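PDB 4RD8: DUF5636 domain-containing protein, which is of unknown function, a mainly helical Legionella pneumophila member of an uncharacterised protein family. Local coordinates for residues N52-M57 with R76-E81; K62-G67 with T72-T77; S120-S125 with R193-L198; K141-S146 with I152-I157; K163-Q168 with F177-V182. The protein carries 3 engineered substitutions. All coordinates share one frame; numbering follows the deposited sequence.

Interaction 1 (N52-M57 with R76-E81)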
# COMPACT_ATOMS: atom_id res chain seq x y z
N ASN A 52 5.58 -7.52 -10.67
CA ASN A 52 5.16 -8.23 -11.88
C ASN A 52 6.02 -9.45 -12.15
O ASN A 52 5.53 -10.48 -12.60
CB ASN A 52 5.21 -7.31 -13.10
CG ASN A 52 4.80 -8.02 -14.38
OD1 ASN A 52 3.61 -8.14 -14.69
ND2 ASN A 52 5.79 -8.49 -15.13
N GLU A 53 7.32 -9.33 -11.89
CA GLU A 53 8.24 -10.42 -12.16
C GLU A 53 8.06 -11.55 -11.16
O GLU A 53 8.10 -12.73 -11.52
CB GLU A 53 9.69 -9.93 -12.17
CG GLU A 53 10.67 -10.99 -12.62
CD GLU A 53 12.04 -10.42 -12.91
OE1 GLU A 53 12.82 -10.23 -11.95
OE2 GLU A 53 12.34 -10.18 -14.10
N GLN A 54 7.83 -11.21 -9.89
CA GLN A 54 7.59 -12.22 -8.88
C GLN A 54 6.29 -12.97 -9.15
O GLN A 54 6.22 -14.20 -9.02
CB GLN A 54 7.63 -11.60 -7.48
CG GLN A 54 9.00 -11.04 -7.10
CD GLN A 54 9.08 -10.59 -5.65
OE1 GLN A 54 8.26 -10.99 -4.82
NE2 GLN A 54 10.06 -9.75 -5.34
N LEU A 55 5.25 -12.24 -9.54
CA LEU A 55 3.97 -12.84 -9.92
C LEU A 55 4.09 -13.74 -11.15
O LEU A 55 3.55 -14.86 -11.16
CB LEU A 55 2.94 -11.73 -10.17
CG LEU A 55 1.52 -12.13 -10.60
CD1 LEU A 55 0.87 -13.02 -9.54
CD2 LEU A 55 0.68 -10.87 -10.85
N THR A 56 4.78 -13.25 -12.18
CA THR A 56 5.03 -14.03 -13.39
C THR A 56 5.72 -15.35 -13.06
O THR A 56 5.35 -16.41 -13.57
CB THR A 56 5.92 -13.26 -14.38
OG1 THR A 56 5.26 -12.05 -14.77
CG2 THR A 56 6.21 -14.10 -15.61
N MSE A 57 6.73 -15.26 -12.20
CA MSE A 57 7.46 -16.42 -11.71
C MSE A 57 6.52 -17.41 -11.04
O MSE A 57 6.57 -18.62 -11.27
CB MSE A 57 8.49 -15.97 -10.67
CG MSE A 57 9.93 -16.19 -11.05
SE MSE A 57 11.03 -16.17 -9.45
CE MSE A 57 10.05 -17.49 -8.40
N ARG A 76 -2.83 -12.45 -4.56
CA ARG A 76 -3.24 -12.16 -3.18
C ARG A 76 -2.29 -12.79 -2.17
O ARG A 76 -1.95 -12.16 -1.17
CB ARG A 76 -4.67 -12.66 -2.93
CG ARG A 76 -5.74 -11.59 -3.09
CD ARG A 76 -6.89 -12.08 -3.96
NE ARG A 76 -8.17 -11.50 -3.58
CZ ARG A 76 -8.81 -10.55 -4.25
NH1 ARG A 76 -8.28 -10.04 -5.36
NH2 ARG A 76 -9.97 -10.10 -3.81
N THR A 77 -1.88 -14.02 -2.43
CA THR A 77 -0.96 -14.70 -1.53
C THR A 77 0.43 -14.08 -1.61
O THR A 77 1.12 -13.97 -0.60
CB THR A 77 -0.92 -16.23 -1.78
OG1 THR A 77 -0.61 -16.48 -3.15
CG2 THR A 77 -2.26 -16.86 -1.44
N LEU A 78 0.84 -13.66 -2.81
CA LEU A 78 2.09 -12.93 -2.96
C LEU A 78 2.05 -11.61 -2.18
O LEU A 78 2.99 -11.28 -1.46
CB LEU A 78 2.41 -12.66 -4.44
CG LEU A 78 3.58 -11.70 -4.74
CD1 LEU A 78 4.89 -12.22 -4.15
CD2 LEU A 78 3.72 -11.49 -6.25
N ILE A 79 0.96 -10.87 -2.34
CA ILE A 79 0.79 -9.62 -1.59
C ILE A 79 0.87 -9.88 -0.08
O ILE A 79 1.58 -9.16 0.64
CB ILE A 79 -0.54 -8.91 -1.97
CG1 ILE A 79 -0.41 -8.29 -3.38
CG2 ILE A 79 -0.91 -7.86 -0.93
CD1 ILE A 79 -1.75 -7.94 -4.04
N GLN A 80 0.17 -10.91 0.40
CA GLN A 80 0.20 -11.23 1.82
C GLN A 80 1.60 -11.61 2.32
O GLN A 80 1.98 -11.25 3.44
CB GLN A 80 -0.78 -12.36 2.18
CG GLN A 80 -0.84 -12.61 3.69
CD GLN A 80 -1.23 -11.36 4.47
OE1 GLN A 80 -2.37 -10.90 4.39
NE2 GLN A 80 -0.29 -10.78 5.22
N GLU A 81 2.36 -12.34 1.51
CA GLU A 81 3.71 -12.73 1.92
C GLU A 81 4.61 -11.50 2.10
O GLU A 81 5.36 -11.41 3.08
CB GLU A 81 4.32 -13.73 0.94
CG GLU A 81 3.60 -15.07 0.94
CD GLU A 81 3.99 -15.97 -0.22
OE1 GLU A 81 5.00 -15.68 -0.91
OE2 GLU A 81 3.29 -16.98 -0.44

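Interaction 2 (K62-G67 with T72-T77)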
# COMPACT_ATOMS: atom_id res chain seq x y z
N LYS A 62 3.46 -22.74 -11.18
CA LYS A 62 2.25 -23.50 -10.86
C LYS A 62 1.44 -23.88 -12.09
O LYS A 62 0.35 -24.43 -11.97
CB LYS A 62 1.38 -22.72 -9.87
CG LYS A 62 1.85 -22.88 -8.44
CD LYS A 62 1.32 -21.81 -7.52
CE LYS A 62 2.11 -21.80 -6.22
NZ LYS A 62 1.81 -20.62 -5.36
N GLY A 63 1.98 -23.59 -13.27
CA GLY A 63 1.25 -23.83 -14.50
C GLY A 63 -0.06 -23.07 -14.49
O GLY A 63 -1.14 -23.67 -14.56
N LEU A 64 0.04 -21.75 -14.38
CA LEU A 64 -1.13 -20.88 -14.37
C LEU A 64 -1.01 -19.78 -15.42
O LEU A 64 0.09 -19.32 -15.72
CB LEU A 64 -1.32 -20.24 -12.99
CG LEU A 64 -1.71 -21.18 -11.85
CD1 LEU A 64 -1.96 -20.41 -10.56
CD2 LEU A 64 -2.94 -21.99 -12.24
N LYS A 65 -2.14 -19.37 -15.97
CA LYS A 65 -2.17 -18.23 -16.89
C LYS A 65 -2.71 -17.02 -16.13
O LYS A 65 -3.37 -17.18 -15.11
CB LYS A 65 -3.03 -18.54 -18.12
CG LYS A 65 -2.46 -19.64 -19.01
N PRO A 66 -2.40 -15.80 -16.60
CA PRO A 66 -2.87 -14.59 -15.92
C PRO A 66 -4.40 -14.43 -15.94
O PRO A 66 -4.95 -13.80 -15.05
CB PRO A 66 -2.22 -13.46 -16.73
CG PRO A 66 -1.02 -14.09 -17.35
CD PRO A 66 -1.44 -15.49 -17.68
N GLY A 67 -5.05 -15.00 -16.95
CA GLY A 67 -6.50 -14.99 -17.02
C GLY A 67 -7.14 -15.99 -16.08
O GLY A 67 -8.30 -15.84 -15.70
N THR A 72 -5.54 -14.78 -9.63
CA THR A 72 -6.03 -13.82 -8.65
C THR A 72 -5.64 -14.27 -7.25
O THR A 72 -5.24 -13.46 -6.41
CB THR A 72 -7.57 -13.64 -8.73
OG1 THR A 72 -7.91 -12.98 -9.96
CG2 THR A 72 -8.08 -12.81 -7.56
N LYS A 73 -5.74 -15.57 -7.00
CA LYS A 73 -5.36 -16.14 -5.72
C LYS A 73 -3.85 -16.00 -5.50
O LYS A 73 -3.41 -15.66 -4.42
CB LYS A 73 -5.78 -17.61 -5.65
CG LYS A 73 -5.90 -18.16 -4.23
CD LYS A 73 -4.90 -19.28 -3.98
CE LYS A 73 -5.12 -19.90 -2.60
NZ LYS A 73 -4.23 -21.09 -2.39
N GLN A 74 -3.07 -16.26 -6.55
CA GLN A 74 -1.61 -16.18 -6.45
C GLN A 74 -1.11 -14.77 -6.14
O GLN A 74 -0.18 -14.59 -5.35
CB GLN A 74 -0.95 -16.73 -7.71
CG GLN A 74 -0.98 -18.24 -7.78
CD GLN A 74 -0.47 -18.88 -6.51
OE1 GLN A 74 0.62 -18.57 -6.04
NE2 GLN A 74 -1.27 -19.78 -5.94
N LEU A 75 -1.72 -13.76 -6.77
CA LEU A 75 -1.36 -12.37 -6.50
C LEU A 75 -1.68 -12.00 -5.05
O LEU A 75 -0.90 -11.31 -4.39
CB LEU A 75 -2.10 -11.42 -7.45
CG LEU A 75 -1.93 -9.93 -7.15
CD1 LEU A 75 -0.47 -9.53 -7.20
CD2 LEU A 75 -2.73 -9.08 -8.13
N ARG A 76 -2.83 -12.45 -4.56
CA ARG A 76 -3.24 -12.16 -3.18
C ARG A 76 -2.29 -12.79 -2.17
O ARG A 76 -1.95 -12.16 -1.17
CB ARG A 76 -4.67 -12.66 -2.93
CG ARG A 76 -5.74 -11.59 -3.09
CD ARG A 76 -6.89 -12.08 -3.96
NE ARG A 76 -8.17 -11.50 -3.58
CZ ARG A 76 -8.81 -10.55 -4.25
NH1 ARG A 76 -8.28 -10.04 -5.36
NH2 ARG A 76 -9.97 -10.10 -3.81
N THR A 77 -1.88 -14.02 -2.43
CA THR A 77 -0.96 -14.70 -1.53
C THR A 77 0.43 -14.08 -1.61
O THR A 77 1.12 -13.97 -0.60
CB THR A 77 -0.92 -16.23 -1.78
OG1 THR A 77 -0.61 -16.48 -3.15
CG2 THR A 77 -2.26 -16.86 -1.44

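Interaction 3 (S120-S125 with R193-L198)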
# COMPACT_ATOMS: atom_id res chain seq x y z
N SER A 120 -13.14 -1.73 2.42
CA SER A 120 -13.45 -1.79 3.85
C SER A 120 -13.48 -0.39 4.45
O SER A 120 -14.02 -0.17 5.52
CB SER A 120 -12.45 -2.68 4.57
OG SER A 120 -12.54 -4.00 4.07
N LEU A 121 -12.89 0.57 3.73
CA LEU A 121 -12.98 1.98 4.13
C LEU A 121 -13.86 2.75 3.16
O LEU A 121 -14.78 3.47 3.57
CB LEU A 121 -11.59 2.61 4.17
CG LEU A 121 -11.52 4.11 4.48
CD1 LEU A 121 -12.14 4.43 5.84
CD2 LEU A 121 -10.08 4.62 4.40
N ARG A 122 -13.58 2.59 1.87
CA ARG A 122 -14.28 3.35 0.83
C ARG A 122 -14.41 2.51 -0.45
O ARG A 122 -13.40 2.05 -1.00
CB ARG A 122 -13.49 4.64 0.52
CG ARG A 122 -14.07 5.52 -0.56
CD ARG A 122 -13.23 6.78 -0.74
NE ARG A 122 -12.02 6.55 -1.53
CZ ARG A 122 -10.80 6.45 -1.03
NH1 ARG A 122 -10.62 6.55 0.29
NH2 ARG A 122 -9.76 6.25 -1.84
N ALA A 123 -15.65 2.34 -0.91
CA ALA A 123 -15.91 1.63 -2.17
C ALA A 123 -15.27 2.35 -3.34
O ALA A 123 -15.38 3.57 -3.46
CB ALA A 123 -17.41 1.49 -2.40
N SER A 124 -14.61 1.60 -4.21
CA SER A 124 -14.03 2.17 -5.42
C SER A 124 -14.26 1.27 -6.62
O SER A 124 -14.21 0.05 -6.49
CB SER A 124 -12.52 2.40 -5.23
OG SER A 124 -11.90 2.68 -6.47
N SER A 125 -14.51 1.87 -7.77
CA SER A 125 -14.69 1.12 -9.01
C SER A 125 -13.36 0.91 -9.71
O SER A 125 -13.30 0.25 -10.75
CB SER A 125 -15.65 1.85 -9.94
OG SER A 125 -15.10 3.09 -10.36
N ARG A 193 0.46 8.29 -4.76
CA ARG A 193 -0.18 8.67 -3.49
C ARG A 193 -1.69 8.52 -3.62
O ARG A 193 -2.39 8.35 -2.62
CB ARG A 193 0.15 10.11 -3.11
CG ARG A 193 1.57 10.34 -2.65
CD ARG A 193 1.76 11.82 -2.41
NE ARG A 193 1.69 12.56 -3.67
CZ ARG A 193 1.68 13.89 -3.75
NH1 ARG A 193 1.71 14.62 -2.65
NH2 ARG A 193 1.63 14.47 -4.95
N SER A 194 -2.18 8.59 -4.85
CA SER A 194 -3.60 8.38 -5.11
C SER A 194 -3.84 6.95 -5.55
O SER A 194 -3.27 6.51 -6.56
CB SER A 194 -4.09 9.31 -6.21
OG SER A 194 -5.37 8.89 -6.70
N PRO A 195 -4.67 6.21 -4.81
CA PRO A 195 -4.94 4.84 -5.26
C PRO A 195 -5.69 4.78 -6.58
O PRO A 195 -5.52 3.81 -7.32
CB PRO A 195 -5.81 4.26 -4.12
CG PRO A 195 -6.46 5.49 -3.50
CD PRO A 195 -5.39 6.55 -3.57
N GLU A 196 -6.51 5.79 -6.89
CA GLU A 196 -7.19 5.82 -8.18
C GLU A 196 -6.17 5.95 -9.29
O GLU A 196 -6.28 5.32 -10.34
CB GLU A 196 -8.19 6.98 -8.26
CG GLU A 196 -9.18 7.05 -7.12
CD GLU A 196 -9.82 5.71 -6.81
OE1 GLU A 196 -10.71 5.30 -7.58
OE2 GLU A 196 -9.43 5.07 -5.81
N TRP A 197 -5.17 6.80 -9.07
CA TRP A 197 -4.16 7.00 -10.09
C TRP A 197 -3.32 5.74 -10.25
O TRP A 197 -3.03 5.33 -11.37
CB TRP A 197 -3.28 8.21 -9.77
CG TRP A 197 -2.30 8.52 -10.88
CD1 TRP A 197 -2.47 9.41 -11.90
CD2 TRP A 197 -1.01 7.92 -11.07
NE1 TRP A 197 -1.36 9.39 -12.72
CE2 TRP A 197 -0.45 8.50 -12.23
CE3 TRP A 197 -0.27 6.95 -10.37
CZ2 TRP A 197 0.82 8.13 -12.71
CZ3 TRP A 197 0.98 6.60 -10.85
CH2 TRP A 197 1.51 7.19 -12.00
N LEU A 198 -2.93 5.12 -9.13
CA LEU A 198 -2.10 3.92 -9.21
C LEU A 198 -2.83 2.76 -9.87
O LEU A 198 -2.26 2.05 -10.69
CB LEU A 198 -1.57 3.50 -7.84
CG LEU A 198 -0.76 2.21 -7.77
CD1 LEU A 198 0.49 2.28 -8.64
CD2 LEU A 198 -0.38 1.90 -6.33

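Interaction 4 (K141-S146 with I152-I157). Unlike the reference sequence in segment 141-146: Arg142 (reference Gln).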
# COMPACT_ATOMS: atom_id res chain seq x y z
N LYS A 141 10.64 -1.59 -2.08
CA LYS A 141 11.65 -0.54 -2.21
C LYS A 141 12.67 -0.65 -1.07
O LYS A 141 13.87 -0.62 -1.32
CB LYS A 141 10.99 0.85 -2.21
CG LYS A 141 11.97 2.02 -2.31
CD LYS A 141 12.81 1.96 -3.57
CE LYS A 141 13.61 3.25 -3.73
NZ LYS A 141 14.36 3.27 -5.01
N ARG A 142 12.19 -0.81 0.16
CA ARG A 142 13.09 -0.90 1.31
C ARG A 142 14.00 -2.13 1.23
O ARG A 142 15.18 -2.07 1.61
CB ARG A 142 12.30 -0.86 2.63
CG ARG A 142 13.18 -0.83 3.88
CD ARG A 142 13.50 -2.23 4.34
NE ARG A 142 14.55 -2.31 5.36
CZ ARG A 142 15.80 -2.71 5.13
NH1 ARG A 142 16.19 -3.05 3.91
NH2 ARG A 142 16.66 -2.75 6.14
N LYS A 143 13.46 -3.25 0.74
CA LYS A 143 14.27 -4.45 0.57
C LYS A 143 15.37 -4.22 -0.46
O LYS A 143 16.48 -4.75 -0.33
CB LYS A 143 13.41 -5.66 0.19
CG LYS A 143 12.41 -6.07 1.27
CD LYS A 143 11.60 -7.29 0.83
CE LYS A 143 12.48 -8.52 0.72
NZ LYS A 143 11.80 -9.62 -0.03
N LYS A 144 15.08 -3.41 -1.47
CA LYS A 144 16.08 -3.10 -2.50
C LYS A 144 17.09 -2.10 -1.96
O LYS A 144 18.29 -2.26 -2.13
CB LYS A 144 15.40 -2.53 -3.76
CG LYS A 144 16.34 -2.25 -4.93
CD LYS A 144 16.61 -3.51 -5.75
CE LYS A 144 17.57 -3.23 -6.90
N ASP A 145 16.58 -1.07 -1.28
CA ASP A 145 17.39 0.06 -0.86
C ASP A 145 17.08 0.37 0.59
O ASP A 145 16.09 1.03 0.89
CB ASP A 145 17.03 1.26 -1.74
CG ASP A 145 17.76 2.53 -1.33
OD1 ASP A 145 18.75 2.44 -0.57
OD2 ASP A 145 17.35 3.62 -1.79
N SER A 146 17.93 -0.10 1.50
CA SER A 146 17.67 0.06 2.93
C SER A 146 17.58 1.52 3.36
O SER A 146 16.84 1.86 4.28
CB SER A 146 18.73 -0.65 3.77
OG SER A 146 20.02 -0.13 3.50
N ILE A 152 15.69 0.90 8.86
CA ILE A 152 14.88 0.17 9.83
C ILE A 152 14.78 -1.28 9.34
O ILE A 152 14.88 -1.52 8.13
CB ILE A 152 13.46 0.77 10.05
CG1 ILE A 152 12.60 0.66 8.79
CG2 ILE A 152 13.56 2.22 10.51
CD1 ILE A 152 11.12 0.96 9.06
N PRO A 153 14.63 -2.23 10.26
CA PRO A 153 14.44 -3.62 9.80
C PRO A 153 13.15 -3.75 9.01
O PRO A 153 12.14 -3.10 9.35
CB PRO A 153 14.32 -4.40 11.11
CG PRO A 153 15.12 -3.59 12.10
CD PRO A 153 14.83 -2.15 11.72
N THR A 154 13.16 -4.57 7.97
CA THR A 154 11.98 -4.72 7.12
C THR A 154 10.78 -5.17 7.96
O THR A 154 9.67 -4.69 7.77
CB THR A 154 12.26 -5.70 5.97
OG1 THR A 154 13.29 -5.17 5.13
CG2 THR A 154 10.99 -5.94 5.14
N SER A 155 11.04 -6.06 8.92
CA SER A 155 9.98 -6.63 9.74
C SER A 155 9.35 -5.61 10.70
O SER A 155 8.36 -5.90 11.36
CB SER A 155 10.52 -7.81 10.54
OG SER A 155 11.48 -7.39 11.49
N GLU A 156 9.94 -4.41 10.78
CA GLU A 156 9.41 -3.37 11.67
C GLU A 156 8.66 -2.26 10.94
O GLU A 156 8.25 -1.28 11.56
CB GLU A 156 10.52 -2.78 12.56
CG GLU A 156 11.12 -3.84 13.49
CD GLU A 156 12.20 -3.30 14.41
OE1 GLU A 156 12.51 -2.09 14.35
OE2 GLU A 156 12.76 -4.10 15.21
N ILE A 157 8.47 -2.42 9.64
CA ILE A 157 7.77 -1.41 8.84
C ILE A 157 6.34 -1.23 9.35
O ILE A 157 5.85 -0.11 9.48
CB ILE A 157 7.76 -1.79 7.34
CG1 ILE A 157 9.14 -1.51 6.74
CG2 ILE A 157 6.72 -0.97 6.58
CD1 ILE A 157 9.32 -2.11 5.34

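Interaction 5 (K163-Q168 with F177-V182)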
# COMPACT_ATOMS: atom_id res chain seq x y z
N LYS A 163 1.02 1.10 11.56
CA LYS A 163 0.13 1.15 12.73
C LYS A 163 -0.09 2.55 13.23
O LYS A 163 -1.16 2.87 13.73
CB LYS A 163 0.65 0.26 13.88
CG LYS A 163 0.63 -1.24 13.57
CD LYS A 163 1.09 -2.02 14.81
CE LYS A 163 0.99 -3.51 14.61
NZ LYS A 163 1.48 -4.22 15.84
N LYS A 164 0.93 3.40 13.09
CA LYS A 164 0.82 4.75 13.60
C LYS A 164 -0.12 5.59 12.77
O LYS A 164 -0.62 6.61 13.24
CB LYS A 164 2.21 5.40 13.76
CG LYS A 164 3.11 4.56 14.66
CD LYS A 164 4.40 5.27 15.10
CE LYS A 164 5.24 4.34 15.97
NZ LYS A 164 6.47 4.98 16.53
N LEU A 165 -0.40 5.14 11.55
CA LEU A 165 -1.37 5.81 10.68
C LEU A 165 -2.79 5.65 11.20
O LEU A 165 -3.69 6.40 10.80
CB LEU A 165 -1.28 5.31 9.23
CG LEU A 165 0.06 5.53 8.54
CD1 LEU A 165 0.02 4.95 7.11
CD2 LEU A 165 0.43 7.01 8.51
N GLY A 166 -2.99 4.70 12.10
CA GLY A 166 -4.29 4.51 12.73
C GLY A 166 -4.39 5.14 14.11
O GLY A 166 -5.41 5.05 14.78
N HIS A 167 -3.30 5.75 14.56
CA HIS A 167 -3.28 6.41 15.86
C HIS A 167 -3.88 7.79 15.69
O HIS A 167 -3.66 8.45 14.68
CB HIS A 167 -1.85 6.53 16.39
CG HIS A 167 -1.78 6.90 17.83
ND1 HIS A 167 -1.97 8.19 18.30
CD2 HIS A 167 -1.52 6.15 18.94
CE1 HIS A 167 -1.83 8.21 19.61
NE2 HIS A 167 -1.56 6.99 20.02
N GLN A 168 -4.60 8.26 16.70
CA GLN A 168 -5.21 9.58 16.57
C GLN A 168 -4.21 10.72 16.40
O GLN A 168 -4.57 11.78 15.88
CB GLN A 168 -6.16 9.85 17.73
CG GLN A 168 -7.41 10.55 17.29
CD GLN A 168 -8.43 10.62 18.38
OE1 GLN A 168 -9.40 9.85 18.39
NE2 GLN A 168 -8.22 11.52 19.32
N PHE A 177 -6.79 16.53 5.95
CA PHE A 177 -6.27 15.23 5.55
C PHE A 177 -5.54 14.57 6.72
O PHE A 177 -4.83 15.23 7.47
CB PHE A 177 -5.32 15.39 4.36
CG PHE A 177 -5.90 16.20 3.25
CD1 PHE A 177 -6.77 15.63 2.34
CD2 PHE A 177 -5.59 17.55 3.12
CE1 PHE A 177 -7.33 16.39 1.31
CE2 PHE A 177 -6.14 18.31 2.09
CZ PHE A 177 -7.01 17.73 1.19
N THR A 178 -5.72 13.26 6.86
CA THR A 178 -4.97 12.48 7.84
C THR A 178 -3.64 12.09 7.22
O THR A 178 -3.44 12.24 6.01
CB THR A 178 -5.71 11.19 8.24
OG1 THR A 178 -5.85 10.33 7.10
CG2 THR A 178 -7.10 11.52 8.79
N CYS A 179 -2.71 11.60 8.04
CA CYS A 179 -1.43 11.14 7.52
C CYS A 179 -1.66 9.97 6.55
O CYS A 179 -0.95 9.84 5.54
CB CYS A 179 -0.51 10.70 8.67
SG CYS A 179 1.25 10.59 8.22
N TRP A 180 -2.63 9.12 6.87
CA TRP A 180 -3.04 8.07 5.94
C TRP A 180 -3.38 8.69 4.58
O TRP A 180 -2.84 8.27 3.56
CB TRP A 180 -4.24 7.32 6.51
CG TRP A 180 -4.92 6.38 5.55
CD1 TRP A 180 -5.84 6.71 4.58
CD2 TRP A 180 -4.79 4.96 5.50
NE1 TRP A 180 -6.25 5.58 3.92
CE2 TRP A 180 -5.62 4.49 4.47
CE3 TRP A 180 -4.02 4.04 6.23
CZ2 TRP A 180 -5.73 3.13 4.14
CZ3 TRP A 180 -4.13 2.69 5.91
CH2 TRP A 180 -4.97 2.25 4.87
N ASP A 181 -4.26 9.69 4.57
CA ASP A 181 -4.59 10.42 3.34
C ASP A 181 -3.37 10.97 2.60
O ASP A 181 -3.24 10.80 1.38
CB ASP A 181 -5.51 11.60 3.65
CG ASP A 181 -6.89 11.18 4.14
OD1 ASP A 181 -7.27 9.99 3.98
OD2 ASP A 181 -7.61 12.06 4.67
N VAL A 182 -2.50 11.67 3.32
CA VAL A 182 -1.37 12.37 2.70
C VAL A 182 -0.40 11.41 2.02
O VAL A 182 0.23 11.74 0.99
CB VAL A 182 -0.64 13.27 3.72
CG1 VAL A 182 0.65 13.82 3.15
CG2 VAL A 182 -1.54 14.42 4.14
O HOH W 1 -3.64 8.81 9.53

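Interaction 1 (N52-M57 with R76-E81)
Leu78 reaches from helix 69-85 onto the flank of helix 41-61, where Gln54 and Leu55 receive its two methyl groups. The two branches divide the work. CD2 settles on the backbone, 3.7 Å from Leu55 N, and also meets the side chain at 4.0 Å from Leu55 CB. CD1 goes to Gln54, lying 3.6 Å from Gln54 OE1, where the glutamine crosses the leucine at about a right angle. The two helices follow one another along the chain, joined by a short loop, and pack in a helix-loop-helix arrangement. A branched leucine suits the spot because each methyl can serve a different neighbour. With CG opposite the backbone N (chi1 170°), Leu78 extends its fork toward the partner helix, where Leu51 and Arg58 also touch it. Leu55 offers mainly its CB here, since the rest of its side chain packs on Val212 and Val216 of helix 211-218. Gln54 suits the edge: its CB lies by CD2 and its OE1 by CD1, while NE2 bonds to Glu50.

Interaction 2 (K62-G67 with T72-T77)
Lys62, the first residue past the end of helix 41-61, lays its arm over the amide face of Gln74 of helix 69-85, the two side chains coming from opposite directions. Extended beyond CG, the lysine has its CD 3.6 Å from Gln74 CD, so the methylenes are used as well as the charge. Lys62 NZ reaches Gln74 OE1 from above the amide plane and donates to it. The modelled length of 2.5 Å between NZ and OE1 is doubtfully short, and the exact placing of the two groups carries little weight. Gly63 follows with positive phi (58°), a value glycine adopts easily, and is the C-prime residue of the Schellman motif that ends the helix and turns the chain into the loop. Leu64 then points back toward helix 69-85 and crosses Gln74 at about a right angle, its CD1 3.7 Å from Gln74 CG. Leu59 of helix 41-61 touches both Leu64 and Gln74. Gln74 thus serves two neighbours, an apolar one along its CG and a charged one at its amide, and the bend at chi2 (-51°) separates these two parts of the contact. Gln74 OE1 also accepts from Arg58 NE. Two cationic donors therefore share one neutral amide oxygen, which would probably polarise its carbonyl, while the lysine methylenes cover the amide face.

Interaction 3 (S120-S125 with R193-L198)
Pro195 and Glu196, in the first turn of helix 195-204, meet Arg122 and Ser124 of the loop between helices 103-111 and 130-144. The start of the helix is an N-cap: Ser194 OG accepts from Trp197 N at 3.2 Å, a short polar side chain standing in for a missing carbonyl. Pro195, which has no N-H to leave unpaired at a helix start, turns its ring toward the loop. Its CG lies in the guanidinium plane of Arg122, at the edge, 3.8 Å from NH2, while the arginine's salt bridge goes to Asp185. Glu196 folds back at chi2 (-47°), bringing its carboxylate to the loop. Its plane stands 71° from the guanidinium, and Glu196 OE2 stays 4.2 Å from Arg122 NH2, beyond a salt bridge though the charges should still attract. Ser124 suits the remaining place, being small and able both to give and accept: its OG also accepts from His126 N, and it lies 3.1 Å from Glu196 OE1.

Interaction 4 (K141-S146 with I152-I157)
The guanidinium of Arg142 has Thr154 OG1 over one face and the carbonyl of Ile152 at its edge, almost in its plane. The edge carries the polar contact. NE and NH2 both donate to Ile152 O, each at 2.9 Å, so the arginine grips one oxygen side-on with two nitrogens. Their approaches differ: NE comes nearly along the C=O axis (168°), whereas NH2 is tilted from the carbonyl plane. Over the face, Thr154 OG1 sits 3.1 Å from Arg142 NE, but the angle is too poor for a hydrogen bond; the same oxygen is 3.1 Å from Arg142 CD. Below the polar head the arginine is a hydrocarbon arm, and Arg142 CB meets Ile157 CD1 at 4.2 Å. The bend at chi2 (-89°) helps swing the head to Ile152 while CB stays by the isoleucine. Lys143, next on the helix, lays its CG 4.1 Å from Thr154 CG2, so both branches of the threonine are used. The segments are the C-terminal end of helix 130-144 and the run leading into helix 157-162, which makes this contact the closure of a helix-loop-helix connection. Arg142 departs from the reference sequence, so the grip belongs to the deposited protein. Because Ile152 O takes two N-H groups from a single cation, its carbonyl is probably polarised, and the paired bonds limit rotation of the guanidinium and tie the returning loop to the helix.

Interaction 5 (K163-Q168 with F177-V182)
With CG opposite the carbonyl carbon (chi1 -61°), Leu165 directs its branches at the start of helix 179-184, and Cys179 turns SG opposite its backbone N (chi1 -162°) to meet one of them. Leu165 CD2 rests 3.7 Å from Cys179 SG, an apolar contact. The other methyl, Leu165 CD1, comes obliquely to the indole, 4.2 Å from Trp180 CE3. A leucine suits this buried place because its fork can fill the angle between sulfur and ring, and the small Cys179 takes up little room beside CD2. The large Trp180 extends on into the core, meeting Phe106 and His131 edge-to-face, with NE1 bonded to Asp185. At the head of the helix Thr178 and Asp181 form a capping box: Asp181 N donates to Thr178 OG1 and Thr178 N to Asp181 OD2, both at 3.1 Å. The carboxylate oxygen is met from above its plane. One water joins the segments, lying 2.7 Å from Leu165 O, to which it can donate, and accepting from Trp180 N at 2.9 Å. The contact thus joins the turn after helix 157-162 to the N-terminal turn of helix 179-184. Beside the apolar packing, the box supplies acceptors to Asp181 N and Thr178 N, the water links Leu165 O with Trp180 N, and Cys179 bonds through its backbone to Ser170; these polar groups are thus served without a direct bond between the segments.

In the fold
Interactions 1 and 2 form one unit: they share helix 69-85, their centres lie about 8 Å apart, and Leu55 CD1 touches Leu75 CA between them, so the consecutive helices 41-61 and 69-85 are joined along their packing and again at the loop between them. Interaction 3 spans the longest stretch of chain, from the loop before helix 130-144 to helix 195-204, and interactions 4 and 5 fall in succession within that span. Interaction 5 touches interaction 3 through Leu121 and Trp180, whereas interaction 4 stands about 5 Å from interaction 5 at the nearest atoms. In this chain of helices and loops, without strands, local closures of consecutive helices are thus combined with one longer-range tie.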